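Side-chain contacts in lipoprotein (Actinomyces odontolyticus, PDB 3UP9), which probably binds L-methionine as the lipid-anchored substrate-binding component of a bacterial uptake system: residues Q63-P66 with Y67-A71; T115-Q118 with S119-L122; K234-D238 with G239-P243. All coordinates share one frame; numbering follows the deposited sequence.

How the interactions relate
From the N terminus, the three contacts follow one another in series; each joins consecutive residues, so none nests in or crosses another. Interaction 1 turns strand 59-64, in the sheet with strands 7-13 and 201-207, into helix 65-75. Interaction 2 is the first two turns of helix 115-127, which lies against strand 107-112 of a second sheet. These two touch: Tyr-67 packs on Ala-116 and Asn-117, and both line the selenomethionine site from helices packed on different sheets. Interaction 3 closes the turn between helix 226-235 and strand 242-243, bringing the chain back to the first sheet next to strand 86-87. Its centre lies about 22 Å from that of interaction 1.

Interaction 1 (Q63-P66 with Y67-A71); sequences QTVP and YLENA. With MSE (selenomethionine), chain B.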
loop_
_atom_site.group_PDB
_atom_site.type_symbol
_atom_site.label_atom_id
_atom_site.label_comp_id
_atom_site.label_asym_id
_atom_site.label_seq_id
_atom_site.Cartn_x
_atom_site.Cartn_y
_atom_site.Cartn_z
ATOM N N GLN A 63 -4.644 2.615 -1.918
ATOM C CA GLN A 63 -3.492 3.079 -2.647
ATOM C C GLN A 63 -2.834 4.336 -2.040
ATOM O O GLN A 63 -3.443 5.065 -1.260
ATOM C CB GLN A 63 -3.841 3.262 -4.119
ATOM C CG GLN A 63 -4.486 4.563 -4.483
ATOM C CD GLN A 63 -5.119 4.507 -5.842
ATOM O OE1 GLN A 63 -4.416 4.520 -6.840
ATOM N NE2 GLN A 63 -6.447 4.446 -5.890
ATOM N N THR A 64 -1.570 4.519 -2.387
ATOM C CA THR A 64 -0.723 5.557 -1.883
ATOM C C THR A 64 -0.808 6.673 -2.900
ATOM O O THR A 64 -1.167 6.465 -4.043
ATOM C CB THR A 64 0.765 5.083 -1.699
ATOM O OG1 THR A 64 1.340 4.710 -2.993
ATOM C CG2 THR A 64 0.878 3.882 -0.711
ATOM N N VAL A 65 -0.448 7.869 -2.451
ATOM C CA VAL A 65 -0.485 9.073 -3.258
ATOM C C VAL A 65 0.424 8.955 -4.468
ATOM O O VAL A 65 -0.001 9.295 -5.555
ATOM C CB VAL A 65 -0.290 10.364 -2.395
ATOM C CG1 VAL A 65 0.243 11.558 -3.234
ATOM C CG2 VAL A 65 -1.600 10.724 -1.697
ATOM N N PRO A 66 1.665 8.472 -4.308
ATOM C CA PRO A 66 2.499 8.269 -5.483
ATOM C C PRO A 66 2.006 7.228 -6.518
ATOM O O PRO A 66 2.145 7.439 -7.729
ATOM C CB PRO A 66 3.847 7.853 -4.888
ATOM C CG PRO A 66 3.854 8.380 -3.479
ATOM C CD PRO A 66 2.419 8.218 -3.060
ATOM N N TYR A 67 1.452 6.118 -6.063
ATOM C CA TYR A 67 0.872 5.144 -6.953
ATOM C C TYR A 67 -0.304 5.757 -7.719
ATOM O O TYR A 67 -0.426 5.545 -8.942
ATOM C CB TYR A 67 0.426 3.917 -6.144
ATOM C CG TYR A 67 -0.276 2.868 -6.973
ATOM C CD1 TYR A 67 -1.639 2.988 -7.276
ATOM C CD2 TYR A 67 0.402 1.760 -7.446
ATOM C CE1 TYR A 67 -2.290 2.022 -8.032
ATOM C CE2 TYR A 67 -0.258 0.798 -8.196
ATOM C CZ TYR A 67 -1.600 0.938 -8.504
ATOM O OH TYR A 67 -2.261 0.001 -9.313
ATOM N N LEU A 68 -1.169 6.500 -7.011
ATOM C CA LEU A 68 -2.308 7.191 -7.644
ATOM C C LEU A 68 -1.841 8.155 -8.732
ATOM O O LEU A 68 -2.385 8.157 -9.822
ATOM C CB LEU A 68 -3.193 7.907 -6.601
ATOM C CG LEU A 68 -4.338 8.820 -7.127
ATOM C CD1 LEU A 68 -5.371 7.998 -7.900
ATOM C CD2 LEU A 68 -4.993 9.554 -5.944
ATOM N N GLU A 69 -0.808 8.946 -8.437
ATOM C CA GLU A 69 -0.283 9.920 -9.386
ATOM C C GLU A 69 0.256 9.217 -10.629
ATOM O O GLU A 69 0.014 9.652 -11.722
ATOM C CB GLU A 69 0.794 10.803 -8.729
ATOM C CG GLU A 69 0.178 11.771 -7.744
ATOM C CD GLU A 69 1.127 12.432 -6.785
ATOM O OE1 GLU A 69 2.248 11.970 -6.577
ATOM O OE2 GLU A 69 0.723 13.452 -6.224
ATOM N N ASN A 70 0.979 8.135 -10.451
ATOM C CA ASN A 70 1.416 7.309 -11.572
ATOM C C ASN A 70 0.252 6.698 -12.407
ATOM O O ASN A 70 0.357 6.689 -13.656
ATOM C CB ASN A 70 2.367 6.207 -11.120
ATOM C CG ASN A 70 2.820 5.350 -12.275
ATOM O OD1 ASN A 70 3.738 5.715 -12.988
ATOM N ND2 ASN A 70 2.164 4.194 -12.473
ATOM N N ALA A 71 -0.817 6.232 -11.734
ATOM C CA ALA A 71 -1.973 5.603 -12.405
ATOM C C ALA A 71 -2.710 6.636 -13.254
ATOM O O ALA A 71 -3.143 6.337 -14.364
ATOM C CB ALA A 71 -2.934 4.970 -11.407
HETATM N N MSE B 300 -1.097 -0.479 0.994
HETATM C CA MSE B 300 0.068 -0.221 0.120
HETATM C C MSE B 300 1.118 0.652 0.764
HETATM O O MSE B 300 0.770 1.561 1.564
HETATM O OXT MSE B 300 2.298 0.424 0.453
HETATM C CB MSE B 300 -0.381 0.442 -1.157
HETATM C CG MSE B 300 0.751 0.634 -2.214
HETATM SE SE MSE B 300 0.062 1.503 -3.777
HETATM C CE MSE B 300 -1.447 0.315 -4.338
#
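Thr-64 tucks OG1 between its backbone N and carbonyl carbon (chi1 63°), while Tyr-67 swings its ring to the far side of its own N (chi1 176°). OG1 thereby faces the first turn of the helix, 3.4 Å from Tyr-67 CB, and accepts a weak capping bond from Tyr-67 N; Thr-64 is the N-cap. The other branch of Thr-64 leads to the ligand, its CG2 coming 3.3 Å from O of the selenomethionine carboxylate.

The phenol ring of Tyr-67 is met from two directions. Over one face, the ligand methyl CE sits above the ring centre, 3.7 Å from its plane, and the selenium rests 3.4 Å from Tyr-67 CB. At the edge, Gln-63 OE1 lies in the ring plane, 3.2 Å from CD1, with the amide turned 60° to the ring; the amide nitrogen of Gln-63 is held by Asn-49. The same OE1 is 3.6 Å from CB of Leu-68, the next residue of the helix.

Gln-63 and Val-65 bond through their backbones to strand 201-207, Leu-68 packs on that strand and on strand 79-81, and Tyr-67 leans on helix 115-127.

Interaction 2 (T115-Q118 with S119-L122); sequences TANQ and SRAL. With MSE (selenomethionine), chain B.
Asn-117 and Arg-120, three residues apart on one helix, send their polar ends along the same side toward the bound selenomethionine, yet do not bond to each other directly. Asn-117 OD1 lies near the plane of the guanidinium, at its edge, but 4.0 Å from Arg-120 NH1, and a water fills the gap. That water donates to OD1 at 2.6 Å and accepts from NH1 at 3.0 Å.

Arg-120 reaches this point by stretching fully from CG to NE, with CG pointing away from the backbone N (chi1 171°). The flat head thus arrives edge-on to the ligand carboxylate, whose carbon lies in the guanidinium plane. NH1 donates to OXT of selenomethionine at 2.9 Å, a moderately bent bond with an N-H...O angle of 145°. NE makes a salt bridge to Glu-193, which probably restrains the rotation of the head.

Asn-117 lays its amide beside the ligand's selenoether arm: OD1 is 3.6 Å from the ligand CG, and ND2 is 3.6 Å from the selenium. ND2 donates a hydrogen bond to Asp-114 OD2, and OD1 accepts one from Asn-174 ND2, consistent with the modelled orientation of the amide.

Away from the ligand, Gln-118 and Leu-122 run side by side in the same direction, CG to CD1 at 4.0 Å. The Gln-118 amide is held by backbone O of Ile-112 and the carboxylate of Glu-155 through NE2 and by backbone N of Ile-142 through OE1, while Leu-122 packs on Ile-111.

Regular i to i+4 backbone bonds, such as Ala-121 N to Asn-117 O, carry both pairs. A helix with one side on a sheet strand and another facing an amino acid in the cleft between two lobes is consistent with the periplasmic-binding-protein fold of the NlpA family.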
loop_
_atom_site.group_PDB
_atom_site.type_symbol
_atom_site.label_atom_id
_atom_site.label_comp_id
_atom_site.label_asym_id
_atom_site.label_seq_id
_atom_site.Cartn_x
_atom_site.Cartn_y
_atom_site.Cartn_z
ATOM N N THR A 115 5.192 0.099 -11.652
ATOM C CA THR A 115 6.138 1.215 -11.666
ATOM C C THR A 115 6.361 1.908 -10.309
ATOM O O THR A 115 7.481 1.939 -9.823
ATOM C CB THR A 115 5.685 2.263 -12.697
ATOM O OG1 THR A 115 5.505 1.598 -13.964
ATOM C CG2 THR A 115 6.650 3.448 -12.796
ATOM N N ALA A 116 5.290 2.442 -9.712
ATOM C CA ALA A 116 5.367 3.229 -8.477
ATOM C C ALA A 116 5.990 2.483 -7.298
ATOM O O ALA A 116 6.797 3.066 -6.534
ATOM C CB ALA A 116 3.993 3.698 -8.094
ATOM N N ASN A 117 5.577 1.223 -7.115
ATOM C CA ASN A 117 6.027 0.390 -5.996
ATOM C C ASN A 117 7.404 -0.253 -6.202
ATOM O O ASN A 117 8.153 -0.412 -5.220
ATOM C CB ASN A 117 4.970 -0.672 -5.612
ATOM C CG ASN A 117 3.750 -0.055 -4.980
ATOM O OD1 ASN A 117 3.838 0.658 -3.969
ATOM N ND2 ASN A 117 2.618 -0.265 -5.605
ATOM N N GLN A 118 7.747 -0.593 -7.454
ATOM C CA GLN A 118 9.100 -1.028 -7.794
ATOM C C GLN A 118 10.074 0.128 -7.567
ATOM O O GLN A 118 11.171 -0.010 -6.980
ATOM C CB GLN A 118 9.183 -1.520 -9.250
ATOM C CG GLN A 118 10.556 -2.018 -9.592
ATOM C CD GLN A 118 10.659 -2.713 -10.906
ATOM O OE1 GLN A 118 11.507 -2.339 -11.750
ATOM N NE2 GLN A 118 9.845 -3.780 -11.088
ATOM N N SER A 119 9.661 1.290 -8.007
ATOM C CA SER A 119 10.464 2.475 -7.775
ATOM C C SER A 119 10.700 2.715 -6.261
ATOM O O SER A 119 11.844 2.924 -5.819
ATOM C CB SER A 119 9.843 3.684 -8.458
ATOM O OG SER A 119 10.655 4.768 -8.124
ATOM N N ARG A 120 9.637 2.588 -5.465
ATOM C CA ARG A 120 9.765 2.798 -4.029
ATOM C C ARG A 120 10.691 1.737 -3.320
ATOM O O ARG A 120 11.468 2.090 -2.433
ATOM C CB ARG A 120 8.368 2.845 -3.437
ATOM C CG ARG A 120 8.300 2.844 -1.929
ATOM C CD ARG A 120 6.838 2.805 -1.530
ATOM N NE ARG A 120 6.578 2.859 -0.093
ATOM C CZ ARG A 120 5.402 2.522 0.431
ATOM N NH1 ARG A 120 4.402 2.190 -0.352
ATOM N NH2 ARG A 120 5.198 2.608 1.715
ATOM N N ALA A 121 10.589 0.471 -3.748
ATOM C CA ALA A 121 11.411 -0.651 -3.272
ATOM C C ALA A 121 12.891 -0.447 -3.644
ATOM O O ALA A 121 13.790 -0.682 -2.822
ATOM C CB ALA A 121 10.881 -1.979 -3.859
ATOM N N LEU A 122 13.126 -0.017 -4.892
ATOM C CA LEU A 122 14.458 0.402 -5.366
ATOM C C LEU A 122 15.069 1.506 -4.508
ATOM O O LEU A 122 16.227 1.384 -4.129
ATOM C CB LEU A 122 14.470 0.725 -6.879
ATOM C CG LEU A 122 14.338 -0.577 -7.745
ATOM C CD1 LEU A 122 14.148 -0.224 -9.216
ATOM C CD2 LEU A 122 15.498 -1.545 -7.512
HETATM N N MSE B 300 -1.097 -0.479 0.994
HETATM C CA MSE B 300 0.068 -0.221 0.120
HETATM C C MSE B 300 1.118 0.652 0.764
HETATM O O MSE B 300 0.770 1.561 1.564
HETATM O OXT MSE B 300 2.298 0.424 0.453
HETATM C CB MSE B 300 -0.381 0.442 -1.157
HETATM C CG MSE B 300 0.751 0.634 -2.214
HETATM SE SE MSE B 300 0.062 1.503 -3.777
HETATM C CE MSE B 300 -1.447 0.315 -4.338
HETATM O O HOH W 1 3.444 3.053 -3.022
#

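Interaction 3 (K234-D238 with G239-P243); sequences KTWSD and GSVIP
Trp-236 and Val-241 face each other across a turn that contains an Asx turn, in which Asp-238 accepts from the backbone N of Ser-240. The helix has just ended, and Trp-236 is the first residue to leave helical geometry. From its CB, 4.0 Å from Val-241 CB, the side chain runs across the valine, presenting one ring face to it. CG meets Val-241 CB at 3.8 Å, and the five-membered ring then takes CG2 squarely over its face, 3.7 Å from its centroid and only 4° off the normal: a CH-pi contact. Further round the indole, CE3 touches the other methyl, CG1, at 4.1 Å. The ring nitrogen NE1 bonds to Gln-179 OE1. On the opposite face lies Thr-235 CG2, so each face of the indole carries a methyl, both offset toward its rim.

With chi1 at 55°, Asp-238 folds its carboxylate back over the turn. Gly-239 follows with positive phi. Ser-240 OG, itself accepting from Ile-185 N, donates to Asp-238 OD1 at 2.7 Å from above the carboxylate plane, and Ser-240 N reaches that oxygen from the same face, on its anti side, at 2.8 Å.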
loop_
_atom_site.group_PDB
_atom_site.type_symbol
_atom_site.label_atom_id
_atom_site.label_comp_id
_atom_site.label_asym_id
_atom_site.label_seq_id
_atom_site.Cartn_x
_atom_site.Cartn_y
_atom_site.Cartn_z
ATOM N N LYS A 234 -4.549 0.979 18.350
ATOM C CA LYS A 234 -4.860 -0.184 19.171
ATOM C C LYS A 234 -4.601 -1.436 18.380
ATOM O O LYS A 234 -4.021 -2.353 18.889
ATOM C CB LYS A 234 -6.311 -0.169 19.689
ATOM C CG LYS A 234 -6.603 0.853 20.800
ATOM C CD LYS A 234 -7.954 0.628 21.493
ATOM C CE LYS A 234 -9.149 1.363 20.862
ATOM N NZ LYS A 234 -10.022 1.889 21.967
ATOM N N THR A 235 -4.998 -1.470 17.124
ATOM C CA THR A 235 -4.963 -2.705 16.332
ATOM C C THR A 235 -3.535 -3.093 15.862
ATOM O O THR A 235 -3.149 -4.263 15.891
ATOM C CB THR A 235 -5.991 -2.585 15.172
ATOM O OG1 THR A 235 -7.249 -2.155 15.729
ATOM C CG2 THR A 235 -6.170 -3.897 14.406
ATOM N N TRP A 236 -2.752 -2.101 15.472
ATOM C CA TRP A 236 -1.359 -2.252 15.028
ATOM C C TRP A 236 -0.443 -1.488 15.911
ATOM O O TRP A 236 -0.342 -0.285 15.774
ATOM C CB TRP A 236 -1.202 -1.732 13.606
ATOM C CG TRP A 236 -1.984 -2.561 12.628
ATOM C CD1 TRP A 236 -1.601 -3.764 12.036
ATOM C CD2 TRP A 236 -3.331 -2.263 12.075
ATOM N NE1 TRP A 236 -2.598 -4.225 11.230
ATOM C CE2 TRP A 236 -3.666 -3.385 11.222
ATOM C CE3 TRP A 236 -4.280 -1.214 12.241
ATOM C CZ2 TRP A 236 -4.889 -3.452 10.542
ATOM C CZ3 TRP A 236 -5.525 -1.305 11.569
ATOM C CH2 TRP A 236 -5.807 -2.383 10.728
ATOM N N SER A 237 0.226 -2.152 16.846
ATOM C CA SER A 237 1.313 -1.511 17.625
ATOM C C SER A 237 2.641 -2.148 17.268
ATOM O O SER A 237 3.557 -1.970 17.967
ATOM C CB SER A 237 1.073 -1.691 19.121
ATOM O OG SER A 237 0.578 -2.989 19.375
ATOM N N ASP A 238 2.703 -2.897 16.169
ATOM C CA ASP A 238 3.888 -3.639 15.701
ATOM C C ASP A 238 4.592 -2.868 14.628
ATOM O O ASP A 238 5.320 -3.465 13.849
ATOM C CB ASP A 238 3.466 -4.981 15.083
ATOM C CG ASP A 238 2.392 -4.827 13.924
ATOM O OD1 ASP A 238 2.245 -3.743 13.308
ATOM O OD2 ASP A 238 1.688 -5.817 13.614
ATOM N N GLY A 239 4.294 -1.565 14.536
ATOM C CA GLY A 239 4.873 -0.661 13.528
ATOM C C GLY A 239 4.469 -0.828 12.069
ATOM O O GLY A 239 5.006 -0.122 11.209
ATOM N N SER A 240 3.522 -1.729 11.760
ATOM C CA SER A 240 3.158 -2.018 10.348
ATOM C C SER A 240 2.192 -1.032 9.693
ATOM O O SER A 240 2.142 -0.902 8.447
ATOM C CB SER A 240 2.573 -3.441 10.186
ATOM O OG SER A 240 3.359 -4.370 10.886
ATOM N N VAL A 241 1.443 -0.326 10.524
ATOM C CA VAL A 241 0.419 0.592 10.041
ATOM C C VAL A 241 0.478 1.773 10.991
ATOM O O VAL A 241 0.229 1.616 12.172
ATOM C CB VAL A 241 -0.999 -0.025 10.045
ATOM C CG1 VAL A 241 -2.003 1.038 9.641
ATOM C CG2 VAL A 241 -1.072 -1.287 9.174
ATOM N N ILE A 242 0.825 2.949 10.470
ATOM C CA ILE A 242 1.010 4.160 11.297
ATOM C C ILE A 242 -0.006 5.208 10.845
ATOM O O ILE A 242 -0.044 5.526 9.671
ATOM C CB ILE A 242 2.472 4.689 11.123
ATOM C CG1 ILE A 242 3.500 3.567 11.405
ATOM C CG2 ILE A 242 2.769 5.934 11.974
ATOM C CD1 ILE A 242 4.953 4.028 11.227
ATOM N N PRO A 243 -0.837 5.761 11.757
ATOM C CA PRO A 243 -1.668 6.878 11.351
ATOM C C PRO A 243 -0.855 8.041 10.718
ATOM O O PRO A 243 0.224 8.384 11.223
ATOM C CB PRO A 243 -2.234 7.386 12.690
ATOM C CG PRO A 243 -2.083 6.254 13.606
ATOM C CD PRO A 243 -0.825 5.621 13.222
HETATM O O HOH W 2 -0.596 2.343 14.640
#